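Local coordinates for protein PTS-dependent dihydroxyacetone kinase, ADP-binding subunit DhaL (Lactococcus lactis subsp. lactis, PDB 3CR3) that binds ADP and magnesium, takes a phosphoryl group from DhaM and passes it as DhaL-ATP to dihydroxyacetone held on DhaK, at residues S55-N59 and V60-F64; S91-A94 and I95-D99; I4-T7 and I8-L11; R43-S46 and E47-K50. All coordinates share one frame; numbering follows the deposited sequence.

In the fold
From the N terminus the four contacts run in series, none enclosing or crossing another, and each is local. Contact 3 is the first turns of helix 4-20. Contact 4 lies midway along helix 37-54 and touches contact 3, where L11 O meets the methyl CE of M45 at 3.5 Å. Contact 1 closes the loop that leads from helix 37-54 into helix 60-74, and F64 CE1 packs on T7 CG2 of contact 3. Contact 2 turns the chain out of helix 79-94; S91 O, 2.6 Å from S61 OG, joins it to contact 1 by a probable hydrogen bond. Their touches join helices 4-20, 37-54, 60-74 and 79-94, away from the nucleotide except near R43.

Contact 1: S55-N59 and V60-F64; sequences SNFGN and VSEIF
N59 is the N-cap of helix 60-74 and reaches forward to E62: its OD1 accepts from E62 N at 2.9 Å, with the donor nearly along the C=O axis. The torsion that sets CG between the backbone N and the carbonyl carbon (chi1 62°) brings the amide oxygen over the first turn. E62 answers in the other direction. Its chain, extended beyond CG, runs back so that OE1 takes the N-H of G58 at 3.0 Å, met from above the carboxylate plane, 65° out of it. Replacing E62 by an alanine removes the carboxylate, which would probably leave G58 N without that acceptor and the loop freer to move. This polar side faces solvent: its bonds are good, but the packing is light, G58 and N56 being exposed and E62 OE2 staying 4.1 Å from N59 ND2. The tight side is apolar. The F57 ring and the E62 chain run past one another in opposite senses, F57 CD1 lying 3.6 Å from E62 CB, while I63 approaches from over one face and L52 of helix 37-54 touches both F57 and I63. The evidence for a CH-pi contact is direct: I63 CG1 sits 3.8 Å from the F57 ring centroid, 21° off the ring normal.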
ATOM      1  N   SER A  55      18.356  35.636 -13.137  1.00 36.47           N
ATOM      2  CA  SER A  55      19.413  35.778 -12.146  1.00 36.21           C
ATOM      3  C   SER A  55      20.699  36.337 -12.755  1.00 35.75           C
ATOM      4  O   SER A  55      20.912  36.275 -13.972  1.00 35.73           O
ATOM      5  CB  SER A  55      19.653  34.454 -11.396  1.00 36.49           C
ATOM      6  OG  SER A  55      19.805  33.361 -12.282  1.00 36.90           O
ATOM      7  N   ASN A  56      21.536  36.909 -11.895  1.00 35.18           N
ATOM      8  CA  ASN A  56      22.840  37.427 -12.284  1.00 34.69           C
ATOM      9  C   ASN A  56      23.905  36.772 -11.414  1.00 33.62           C
ATOM     10  O   ASN A  56      23.951  36.999 -10.199  1.00 33.70           O
ATOM     11  CB  ASN A  56      22.886  38.950 -12.132  1.00 35.09           C
ATOM     12  CG  ASN A  56      24.062  39.571 -12.860  1.00 37.20           C
ATOM     13  OD1 ASN A  56      23.985  39.861 -14.062  1.00 39.07           O
ATOM     14  ND2 ASN A  56      25.164  39.786 -12.135  1.00 38.20           N
ATOM     15  N   PHE A  57      24.754  35.959 -12.039  1.00 32.26           N
ATOM     16  CA  PHE A  57      25.651  35.061 -11.298  1.00 30.58           C
ATOM     17  C   PHE A  57      27.040  35.622 -11.045  1.00 29.57           C
ATOM     18  O   PHE A  57      27.685  36.157 -11.947  1.00 29.94           O
ATOM     19  CB  PHE A  57      25.764  33.708 -12.005  1.00 30.52           C
ATOM     20  CG  PHE A  57      24.479  32.947 -12.064  1.00 29.50           C
ATOM     21  CD1 PHE A  57      23.895  32.453 -10.901  1.00 29.66           C
ATOM     22  CD2 PHE A  57      23.856  32.709 -13.286  1.00 28.93           C
ATOM     23  CE1 PHE A  57      22.697  31.738 -10.950  1.00 30.78           C
ATOM     24  CE2 PHE A  57      22.665  31.997 -13.353  1.00 28.97           C
ATOM     25  CZ  PHE A  57      22.084  31.508 -12.184  1.00 30.00           C
ATOM     26  N   GLY A  58      27.490  35.484  -9.807  1.00 28.23           N
ATOM     27  CA  GLY A  58      28.838  35.881  -9.417  1.00 26.45           C
ATOM     28  C   GLY A  58      29.857  34.815  -9.770  1.00 24.91           C
ATOM     29  O   GLY A  58      31.025  35.122 -10.020  1.00 25.18           O
ATOM     30  N   ASN A  59      29.419  33.557  -9.790  1.00 23.05           N
ATOM     31  CA  ASN A  59      30.306  32.449 -10.124  1.00 21.37           C
ATOM     32  C   ASN A  59      29.565  31.200 -10.626  1.00 20.43           C
ATOM     33  O   ASN A  59      28.328  31.181 -10.681  1.00 20.03           O
ATOM     34  CB  ASN A  59      31.238  32.126  -8.943  1.00 21.37           C
ATOM     35  CG  ASN A  59      30.489  31.693  -7.701  1.00 20.86           C
ATOM     36  OD1 ASN A  59      29.662  30.797  -7.759  1.00 19.60           O
ATOM     37  ND2 ASN A  59      30.799  32.317  -6.558  1.00 19.24           N
ATOM     38  N   VAL A  60      30.339  30.178 -10.994  1.00 18.82           N
ATOM     39  CA  VAL A  60      29.813  28.927 -11.529  1.00 18.20           C
ATOM     40  C   VAL A  60      29.079  28.133 -10.443  1.00 18.19           C
ATOM     41  O   VAL A  60      28.018  27.575 -10.710  1.00 18.53           O
ATOM     42  CB  VAL A  60      30.945  28.084 -12.217  1.00 18.03           C
ATOM     43  CG1 VAL A  60      30.433  26.739 -12.711  1.00 17.23           C
ATOM     44  CG2 VAL A  60      31.534  28.850 -13.366  1.00 16.56           C
ATOM     45  N   SER A  61      29.636  28.086  -9.228  1.00 17.66           N
ATOM     46  CA  SER A  61      28.951  27.460  -8.089  1.00 17.52           C
ATOM     47  C   SER A  61      27.496  27.932  -7.964  1.00 17.51           C
ATOM     48  O   SER A  61      26.596  27.104  -7.819  1.00 17.03           O
ATOM     49  CB  SER A  61      29.708  27.704  -6.777  1.00 17.53           C
ATOM     50  OG  SER A  61      29.020  27.145  -5.676  1.00 17.67           O
ATOM     51  N   GLU A  62      27.273  29.249  -8.027  1.00 17.29           N
ATOM     52  CA  GLU A  62      25.909  29.810  -8.031  1.00 17.58           C
ATOM     53  C   GLU A  62      25.010  29.258  -9.134  1.00 17.00           C
ATOM     54  O   GLU A  62      23.828  28.994  -8.896  1.00 17.44           O
ATOM     55  CB  GLU A  62      25.930  31.342  -8.121  1.00 17.58           C
ATOM     56  CG  GLU A  62      26.669  32.001  -6.980  1.00 19.28           C
ATOM     57  CD  GLU A  62      26.517  33.502  -6.951  1.00 22.38           C
ATOM     58  OE1 GLU A  62      25.782  34.070  -7.792  1.00 24.13           O
ATOM     59  OE2 GLU A  62      27.139  34.125  -6.067  1.00 24.56           O
ATOM     60  N   ILE A  63      25.554  29.097 -10.337  1.00 16.84           N
ATOM     61  CA  ILE A  63      24.774  28.519 -11.442  1.00 16.84           C
ATOM     62  C   ILE A  63      24.297  27.110 -11.101  1.00 17.18           C
ATOM     63  O   ILE A  63      23.104  26.816 -11.201  1.00 17.04           O
ATOM     64  CB  ILE A  63      25.545  28.483 -12.772  1.00 16.28           C
ATOM     65  CG1 ILE A  63      26.153  29.865 -13.067  1.00 17.57           C
ATOM     66  CG2 ILE A  63      24.623  27.990 -13.907  1.00 15.70           C
ATOM     67  CD1 ILE A  63      27.087  29.917 -14.265  1.00 16.34           C
ATOM     68  N   PHE A  64      25.240  26.251 -10.707  1.00 17.36           N
ATOM     69  CA  PHE A  64      24.937  24.872 -10.349  1.00 17.89           C
ATOM     70  C   PHE A  64      23.904  24.785  -9.212  1.00 18.52           C
ATOM     71  O   PHE A  64      23.007  23.943  -9.252  1.00 18.08           O
ATOM     72  CB  PHE A  64      26.218  24.111  -9.985  1.00 17.71           C
ATOM     73  CG  PHE A  64      27.181  23.892 -11.154  1.00 18.38           C
ATOM     74  CD1 PHE A  64      26.733  23.897 -12.477  1.00 17.35           C
ATOM     75  CD2 PHE A  64      28.526  23.634 -10.914  1.00 17.24           C
ATOM     76  CE1 PHE A  64      27.609  23.684 -13.531  1.00 17.92           C
ATOM     77  CE2 PHE A  64      29.407  23.417 -11.959  1.00 18.36           C
ATOM     78  CZ  PHE A  64      28.947  23.435 -13.276  1.00 18.62           C
TER

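Contact 2: S91-A94 and I95-D99; sequences SKTA and IETLD
The planar group at the centre is the peptide carbonyl of T93, approached by two N-H groups of the following turn. E96 N, at 3.0 Å from T93 O, stands above the carbonyl plane, 40° out of it; T97 N, also 3.0 Å from T93 O, keeps closer to that plane, tilted by 16°. One oxygen thus holds two donors, of the i+3 and i+4 kind, as the chain leaves helix 79-94. A weak bond from I95 N to K92 O belongs to the same winding-down. Side chains follow it: T93 and T97 run alongside each other, methyl to methyl, with CG2 against CG2 at 3.7 Å, and the CB of A94 meets L98 CD2 at 3.6 Å. A94 CA makes a CA-H...O contact with T97 O at 3.2 Å. I95 folds back along the helix end, its CG1 3.4 Å from K92 O. T97 carries OG1 anti to its own N (chi1 -175°), where the hydroxyl accepts from D99 N at 3.2 Å. Beyond the turn, I95 rests on S61 and L98 on V60 of helix 60-74. Along the chain this is a short helix-to-helix linker: a closing turn in which T93 O takes two N-H groups, an ST turn at T97, and then D99 as N-cap of helix 100-115, its OD2 bonded to E102 N and S101 OG.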
ATOM      1  N   SER A  91      27.936  22.212  -7.378  1.00 20.55           N
ATOM      2  CA  SER A  91      27.913  23.576  -6.867  1.00 20.11           C
ATOM      3  C   SER A  91      28.970  23.739  -5.762  1.00 20.03           C
ATOM      4  O   SER A  91      29.781  24.670  -5.793  1.00 19.24           O
ATOM      5  CB  SER A  91      26.520  23.939  -6.342  1.00 20.10           C
ATOM      6  OG  SER A  91      26.485  25.276  -5.885  1.00 20.21           O
ATOM      7  N   LYS A  92      28.980  22.804  -4.817  1.00 20.06           N
ATOM      8  CA  LYS A  92      29.900  22.895  -3.687  1.00 21.08           C
ATOM      9  C   LYS A  92      31.360  22.735  -4.143  1.00 20.64           C
ATOM     10  O   LYS A  92      32.233  23.510  -3.733  1.00 20.85           O
ATOM     11  CB  LYS A  92      29.512  21.907  -2.584  1.00 20.72           C
ATOM     12  CG  LYS A  92      28.115  22.157  -2.014  1.00 22.64           C
ATOM     13  CD  LYS A  92      27.659  21.023  -1.092  1.00 22.86           C
ATOM     14  CE  LYS A  92      26.152  20.722  -1.231  1.00 26.13           C
ATOM     15  NZ  LYS A  92      25.287  21.478  -0.285  1.00 27.18           N
ATOM     16  N   THR A  93      31.615  21.763  -5.015  1.00 20.44           N
ATOM     17  CA  THR A  93      32.957  21.579  -5.592  1.00 19.96           C
ATOM     18  C   THR A  93      33.437  22.833  -6.350  1.00 19.78           C
ATOM     19  O   THR A  93      34.582  23.251  -6.183  1.00 19.45           O
ATOM     20  CB  THR A  93      33.024  20.320  -6.510  1.00 19.77           C
ATOM     21  OG1 THR A  93      32.632  19.160  -5.768  1.00 19.29           O
ATOM     22  CG2 THR A  93      34.426  20.103  -7.052  1.00 18.88           C
ATOM     23  N   ALA A  94      32.547  23.438  -7.143  1.00 19.72           N
ATOM     24  CA  ALA A  94      32.867  24.618  -7.967  1.00 19.58           C
ATOM     25  C   ALA A  94      33.375  25.856  -7.213  1.00 20.02           C
ATOM     26  O   ALA A  94      33.999  26.741  -7.826  1.00 19.18           O
ATOM     27  CB  ALA A  94      31.676  25.004  -8.841  1.00 19.68           C
ATOM     28  N   ILE A  95      33.105  25.933  -5.908  1.00 20.14           N
ATOM     29  CA  ILE A  95      33.596  27.054  -5.097  1.00 21.32           C
ATOM     30  C   ILE A  95      35.118  27.020  -5.075  1.00 21.21           C
ATOM     31  O   ILE A  95      35.762  28.061  -5.070  1.00 21.78           O
ATOM     32  CB  ILE A  95      33.061  27.028  -3.639  1.00 21.58           C
ATOM     33  CG1 ILE A  95      31.541  26.842  -3.605  1.00 22.03           C
ATOM     34  CG2 ILE A  95      33.455  28.309  -2.879  1.00 22.51           C
ATOM     35  CD1 ILE A  95      31.012  26.501  -2.204  1.00 22.31           C
ATOM     36  N   GLU A  96      35.678  25.814  -5.125  1.00 21.20           N
ATOM     37  CA  GLU A  96      37.110  25.609  -4.980  1.00 21.41           C
ATOM     38  C   GLU A  96      37.832  25.241  -6.275  1.00 21.03           C
ATOM     39  O   GLU A  96      38.985  25.621  -6.461  1.00 21.04           O
ATOM     40  CB  GLU A  96      37.369  24.554  -3.909  1.00 21.62           C
ATOM     41  CG  GLU A  96      36.711  24.888  -2.541  1.00 23.83           C
ATOM     42  CD  GLU A  96      37.297  26.119  -1.837  1.00 25.76           C
ATOM     43  OE1 GLU A  96      38.324  26.679  -2.301  1.00 26.33           O
ATOM     44  OE2 GLU A  96      36.723  26.518  -0.796  1.00 26.92           O
ATOM     45  N   THR A  97      37.156  24.509  -7.160  1.00 20.04           N
ATOM     46  CA  THR A  97      37.743  24.072  -8.428  1.00 19.40           C
ATOM     47  C   THR A  97      36.701  23.900  -9.530  1.00 19.04           C
ATOM     48  O   THR A  97      35.589  23.437  -9.276  1.00 18.00           O
ATOM     49  CB  THR A  97      38.565  22.744  -8.290  1.00 19.61           C
ATOM     50  OG1 THR A  97      39.204  22.438  -9.536  1.00 20.00           O
ATOM     51  CG2 THR A  97      37.697  21.556  -7.876  1.00 18.64           C
ATOM     52  N   LEU A  98      37.082  24.274 -10.752  1.00 18.52           N
ATOM     53  CA  LEU A  98      36.236  24.066 -11.920  1.00 18.25           C
ATOM     54  C   LEU A  98      36.825  22.993 -12.850  1.00 18.26           C
ATOM     55  O   LEU A  98      36.382  22.838 -13.979  1.00 18.22           O
ATOM     56  CB  LEU A  98      35.952  25.388 -12.652  1.00 18.13           C
ATOM     57  CG  LEU A  98      35.237  26.483 -11.839  1.00 19.04           C
ATOM     58  CD1 LEU A  98      35.234  27.834 -12.551  1.00 19.15           C
ATOM     59  CD2 LEU A  98      33.822  26.064 -11.512  1.00 18.52           C
ATOM     60  N   ASP A  99      37.804  22.237 -12.351  1.00 18.42           N
ATOM     61  CA  ASP A  99      38.298  21.055 -13.068  1.00 18.65           C
ATOM     62  C   ASP A  99      37.133  20.140 -13.446  1.00 18.55           C
ATOM     63  O   ASP A  99      36.327  19.758 -12.593  1.00 18.39           O
ATOM     64  CB  ASP A  99      39.312  20.277 -12.224  1.00 18.79           C
ATOM     65  CG  ASP A  99      39.837  19.043 -12.943  1.00 19.64           C
ATOM     66  OD1 ASP A  99      40.968  19.082 -13.471  1.00 23.62           O
ATOM     67  OD2 ASP A  99      39.114  18.041 -13.012  1.00 20.03           O
TER

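Contact 3: I4-T7 and I8-L11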
ATOM      1  N   ILE A   4      31.465  31.066 -16.175  1.00 19.91           N
ATOM      2  CA  ILE A   4      30.073  31.546 -16.142  1.00 20.20           C
ATOM      3  C   ILE A   4      29.401  31.475 -17.520  1.00 20.47           C
ATOM      4  O   ILE A   4      28.308  30.907 -17.653  1.00 20.69           O
ATOM      5  CB  ILE A   4      29.971  33.001 -15.561  1.00 20.68           C
ATOM      6  CG1 ILE A   4      30.133  32.984 -14.042  1.00 20.85           C
ATOM      7  CG2 ILE A   4      28.632  33.693 -15.946  1.00 20.48           C
ATOM      8  CD1 ILE A   4      30.417  34.358 -13.444  1.00 20.18           C
ATOM      9  N   ASP A   5      30.067  32.029 -18.535  1.00 20.37           N
ATOM     10  CA  ASP A   5      29.512  32.113 -19.875  1.00 20.62           C
ATOM     11  C   ASP A   5      29.390  30.736 -20.565  1.00 20.15           C
ATOM     12  O   ASP A   5      28.363  30.441 -21.199  1.00 20.20           O
ATOM     13  CB  ASP A   5      30.336  33.075 -20.740  1.00 21.22           C
ATOM     14  CG  ASP A   5      30.136  34.565 -20.369  1.00 22.67           C
ATOM     15  OD1 ASP A   5      29.193  34.936 -19.629  1.00 24.30           O
ATOM     16  OD2 ASP A   5      30.940  35.389 -20.859  1.00 24.66           O
ATOM     17  N   THR A   6      30.423  29.900 -20.459  1.00 19.08           N
ATOM     18  CA  THR A   6      30.381  28.590 -21.108  1.00 18.23           C
ATOM     19  C   THR A   6      29.506  27.601 -20.355  1.00 17.87           C
ATOM     20  O   THR A   6      28.955  26.688 -20.963  1.00 18.13           O
ATOM     21  CB  THR A   6      31.787  27.967 -21.364  1.00 18.36           C
ATOM     22  OG1 THR A   6      32.487  27.797 -20.123  1.00 17.55           O
ATOM     23  CG2 THR A   6      32.593  28.844 -22.310  1.00 18.52           C
ATOM     24  N   THR A   7      29.388  27.773 -19.040  1.00 17.68           N
ATOM     25  CA  THR A   7      28.435  26.994 -18.251  1.00 17.31           C
ATOM     26  C   THR A   7      27.011  27.304 -18.697  1.00 17.55           C
ATOM     27  O   THR A   7      26.226  26.388 -18.948  1.00 17.40           O
ATOM     28  CB  THR A   7      28.598  27.191 -16.725  1.00 17.00           C
ATOM     29  OG1 THR A   7      29.924  26.821 -16.340  1.00 17.08           O
ATOM     30  CG2 THR A   7      27.618  26.307 -15.956  1.00 17.03           C
ATOM     31  N   ILE A   8      26.685  28.588 -18.825  1.00 17.72           N
ATOM     32  CA  ILE A   8      25.367  28.973 -19.320  1.00 18.66           C
ATOM     33  C   ILE A   8      25.150  28.501 -20.767  1.00 18.56           C
ATOM     34  O   ILE A   8      24.053  28.053 -21.125  1.00 19.17           O
ATOM     35  CB  ILE A   8      25.097  30.481 -19.139  1.00 18.79           C
ATOM     36  CG1 ILE A   8      24.798  30.772 -17.659  1.00 20.34           C
ATOM     37  CG2 ILE A   8      23.925  30.929 -20.013  1.00 19.29           C
ATOM     38  CD1 ILE A   8      24.881  32.240 -17.266  1.00 24.03           C
ATOM     39  N   GLU A   9      26.197  28.594 -21.581  1.00 18.04           N
ATOM     40  CA  GLU A   9      26.169  28.045 -22.930  1.00 18.28           C
ATOM     41  C   GLU A   9      25.863  26.542 -22.894  1.00 17.53           C
ATOM     42  O   GLU A   9      25.021  26.065 -23.650  1.00 17.12           O
ATOM     43  CB  GLU A   9      27.501  28.289 -23.648  1.00 17.69           C
ATOM     44  CG  GLU A   9      27.527  27.806 -25.114  1.00 19.36           C
ATOM     45  CD  GLU A   9      28.909  27.871 -25.755  1.00 20.44           C
ATOM     46  OE1 GLU A   9      29.897  28.202 -25.051  1.00 21.71           O
ATOM     47  OE2 GLU A   9      29.007  27.590 -26.975  1.00 22.95           O
ATOM     48  N   TRP A  10      26.549  25.818 -22.004  1.00 16.88           N
ATOM     49  CA  TRP A  10      26.466  24.350 -21.936  1.00 16.66           C
ATOM     50  C   TRP A  10      25.049  23.918 -21.589  1.00 16.23           C
ATOM     51  O   TRP A  10      24.445  23.095 -22.288  1.00 16.09           O
ATOM     52  CB  TRP A  10      27.540  23.775 -20.966  1.00 16.44           C
ATOM     53  CG  TRP A  10      27.268  22.373 -20.440  1.00 17.00           C
ATOM     54  CD1 TRP A  10      26.756  21.309 -21.144  1.00 16.43           C
ATOM     55  CD2 TRP A  10      27.503  21.889 -19.102  1.00 16.61           C
ATOM     56  NE1 TRP A  10      26.646  20.207 -20.325  1.00 17.03           N
ATOM     57  CE2 TRP A  10      27.093  20.531 -19.070  1.00 16.88           C
ATOM     58  CE3 TRP A  10      28.004  22.473 -17.929  1.00 15.76           C
ATOM     59  CZ2 TRP A  10      27.178  19.750 -17.915  1.00 16.14           C
ATOM     60  CZ3 TRP A  10      28.084  21.693 -16.772  1.00 17.26           C
ATOM     61  CH2 TRP A  10      27.676  20.344 -16.776  1.00 16.73           C
ATOM     62  N   LEU A  11      24.505  24.519 -20.542  1.00 16.22           N
ATOM     63  CA  LEU A  11      23.168  24.193 -20.075  1.00 17.28           C
ATOM     64  C   LEU A  11      22.085  24.549 -21.106  1.00 17.22           C
ATOM     65  O   LEU A  11      21.070  23.862 -21.195  1.00 17.53           O
ATOM     66  CB  LEU A  11      22.889  24.847 -18.710  1.00 17.48           C
ATOM     67  CG  LEU A  11      23.692  24.231 -17.560  1.00 18.72           C
ATOM     68  CD1 LEU A  11      23.789  25.172 -16.360  1.00 18.64           C
ATOM     69  CD2 LEU A  11      23.116  22.880 -17.152  1.00 19.51           C
TER
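T7 and L11, one helical turn apart, extend in a common direction along neighbouring paths, the methyl CG2 of T7 coming to 4.0 Å from L11 CD1. The same methyl stands 4.3 Å from W10 CE3, meeting the indole obliquely. Both contacts follow from the first torsion of T7 (chi1 -59°), which turns CG2 anti to the backbone N and forward along the helix while OG1 stays beside that N. On the next flank I4 CG2 and I8 CD1 touch lightly at 4.2 Å. E9 reaches back with an extended chain, and its OE1 lies 3.9 Å from T6 CG2, a loose contact of carboxylate oxygen against methyl. D5 and E9 lie on the solvent side, E9 with V190 of helix 175-191 as a neighbour.

The second shell is the backbone. I8, E9, W10 and L11 each donate an N-H to the carbonyl four residues earlier; L11 N to T7 O at 3.0 Å is the straightest of the set, at 171°, and W10 N to T6 O, 2.8 Å, the most bent, at 143°.

Further out, the hydroxyls are settled by the residue before the helix: T7 OG1 bonds to T3 O and T6 OG1 to T3 N. W10 NE1 is held by L183 O of helix 175-191, which also packs T186, L187 and V190 against the indole. T7 meets V60 and F64 of helix 60-74, and L11 meets L52 of helix 37-54. This is the opening of an alpha-helix whose buried side, T7, W10 and L11, packs on helices 37-54, 60-74 and 175-191, as expected in the antiparallel helical barrel of DhaL proteins.

Contact 4: R43-S46 and E47-K50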
ATOM      1  N   ARG A  43      10.387  19.932 -18.779  1.00 19.80           N
ATOM      2  CA  ARG A  43       9.874  20.848 -17.753  1.00 21.08           C
ATOM      3  C   ARG A  43      11.018  21.411 -16.905  1.00 20.09           C
ATOM      4  O   ARG A  43      11.194  22.628 -16.796  1.00 19.87           O
ATOM      5  CB  ARG A  43       8.889  20.088 -16.869  1.00 20.93           C
ATOM      6  CG  ARG A  43       8.258  20.860 -15.722  1.00 23.48           C
ATOM      7  CD  ARG A  43       7.074  20.072 -15.139  1.00 24.15           C
ATOM      8  NE  ARG A  43       6.127  19.648 -16.179  1.00 31.63           N
ATOM      9  CZ  ARG A  43       5.869  18.382 -16.524  1.00 33.19           C
ATOM     10  NH1 ARG A  43       6.466  17.372 -15.907  1.00 32.92           N
ATOM     11  NH2 ARG A  43       4.991  18.129 -17.495  1.00 34.44           N
ATOM     12  N   GLY A  44      11.809  20.513 -16.330  1.00 19.09           N
ATOM     13  CA  GLY A  44      12.877  20.907 -15.433  1.00 18.31           C
ATOM     14  C   GLY A  44      13.907  21.809 -16.081  1.00 17.83           C
ATOM     15  O   GLY A  44      14.374  22.765 -15.460  1.00 16.82           O
HETATM   16  N   MSE A  45      14.267  21.499 -17.326  1.00 17.86           N
HETATM   17  CA  MSE A  45      15.279  22.266 -18.029  1.00 18.44           C
HETATM   18  C   MSE A  45      14.727  23.563 -18.636  1.00 18.81           C
HETATM   19  O   MSE A  45      15.447  24.562 -18.710  1.00 18.47           O
HETATM   20  CB  MSE A  45      16.028  21.412 -19.060  1.00 19.19           C
HETATM   21  CG  MSE A  45      17.069  20.460 -18.434  1.00 18.28           C
HETATM   22 SE   MSE A  45      18.373  21.383 -17.272  1.00 23.65          SE
HETATM   23  CE  MSE A  45      19.116  22.628 -18.541  1.00 17.76           C
ATOM     24  N   SER A  46      13.461  23.560 -19.044  1.00 19.02           N
ATOM     25  CA  SER A  46      12.820  24.812 -19.481  1.00 19.66           C
ATOM     26  C   SER A  46      12.784  25.785 -18.313  1.00 19.54           C
ATOM     27  O   SER A  46      13.258  26.902 -18.429  1.00 19.64           O
ATOM     28  CB  SER A  46      11.419  24.573 -20.038  1.00 19.65           C
ATOM     29  OG  SER A  46      10.708  23.678 -19.213  1.00 21.96           O
ATOM     30  N   GLU A  47      12.262  25.328 -17.180  1.00 20.13           N
ATOM     31  CA  GLU A  47      12.285  26.089 -15.937  1.00 20.84           C
ATOM     32  C   GLU A  47      13.682  26.521 -15.497  1.00 21.61           C
ATOM     33  O   GLU A  47      13.857  27.664 -15.080  1.00 22.34           O
ATOM     34  CB  GLU A  47      11.574  25.315 -14.830  1.00 20.62           C
ATOM     35  CG  GLU A  47      10.071  25.232 -15.047  1.00 21.09           C
ATOM     36  CD  GLU A  47       9.416  26.611 -15.104  1.00 21.75           C
ATOM     37  OE1 GLU A  47       9.600  27.398 -14.148  1.00 22.01           O
ATOM     38  OE2 GLU A  47       8.724  26.903 -16.102  1.00 22.16           O
ATOM     39  N   THR A  48      14.672  25.628 -15.610  1.00 22.23           N
ATOM     40  CA  THR A  48      16.066  25.966 -15.314  1.00 22.78           C
ATOM     41  C   THR A  48      16.556  27.149 -16.159  1.00 23.54           C
ATOM     42  O   THR A  48      17.081  28.120 -15.623  1.00 22.95           O
ATOM     43  CB  THR A  48      17.011  24.744 -15.483  1.00 22.67           C
ATOM     44  OG1 THR A  48      16.708  23.773 -14.480  1.00 22.13           O
ATOM     45  CG2 THR A  48      18.475  25.154 -15.337  1.00 23.07           C
HETATM   46  N   MSE A  49      16.362  27.069 -17.471  1.00 24.84           N
HETATM   47  CA  MSE A  49      16.824  28.127 -18.367  1.00 26.26           C
HETATM   48  C   MSE A  49      16.100  29.456 -18.110  1.00 26.79           C
HETATM   49  O   MSE A  49      16.711  30.525 -18.226  1.00 26.75           O
HETATM   50  CB  MSE A  49      16.722  27.708 -19.833  1.00 26.32           C
HETATM   51  CG  MSE A  49      17.593  26.506 -20.216  1.00 28.48           C
HETATM   52 SE   MSE A  49      19.410  26.497 -19.477  1.00 33.42          SE
HETATM   53  CE  MSE A  49      20.104  28.036 -20.486  1.00 29.75           C
ATOM     54  N   LYS A  50      14.816  29.382 -17.755  1.00 27.49           N
ATOM     55  CA  LYS A  50      14.059  30.571 -17.326  1.00 28.81           C
ATOM     56  C   LYS A  50      14.707  31.195 -16.090  1.00 29.07           C
ATOM     57  O   LYS A  50      14.977  32.397 -16.060  1.00 29.09           O
ATOM     58  CB  LYS A  50      12.613  30.219 -16.979  1.00 28.99           C
ATOM     59  CG  LYS A  50      11.698  29.884 -18.137  1.00 30.62           C
ATOM     60  CD  LYS A  50      10.242  30.059 -17.694  1.00 32.20           C
ATOM     61  CE  LYS A  50       9.304  29.129 -18.438  1.00 33.65           C
ATOM     62  NZ  LYS A  50       7.882  29.371 -18.036  1.00 34.72           N
TER
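T48 grips G44 O twice by hydrogen bonds: G44 O accepts both T48 OG1 at 2.7 Å and T48 N at 2.9 Å, and the two donors come from opposite faces of the carbonyl plane. The threonine can do this because OG1 lies beside its own backbone N (chi1 -67°), within reach of the carbonyl one turn back. A valine in its place would probably leave G44 O with the backbone N-H as its sole donor of the pair and bury a methyl where a hydroxyl was satisfied. The other i to i+4 bonds, E47 N to R43 O, M49 N to M45 O and K50 N to S46 O, carry on the helix regularly, and S46 OG is bonded to A42 O.

Within 43-50 one salt bridge forms, and its hydrogen bond is weak: K50 NZ to E47 OE2, 3.2 Å, the E47 chain being bent at chi2 and that of K50 extended.

Among apolar contacts, the selenomethionines M45 and M49 pass at a slant, CE of M45 lying 4.0 Å from SE of M49, and M45 SE lies 4.0 Å from T48 CB. R43, at the near end, comes within about 9 Å of the bound ADP and a magnesium ion, side chain to ligand. Helix 37-54 lies against two neighbours on adjoining flanks: M45 touches F14 and N15, M49 touches N15 and S46 touches Q19 of helix 4-20, while E47 meets T70 and K74, and T48 meets T70 and L71, of helix 60-74.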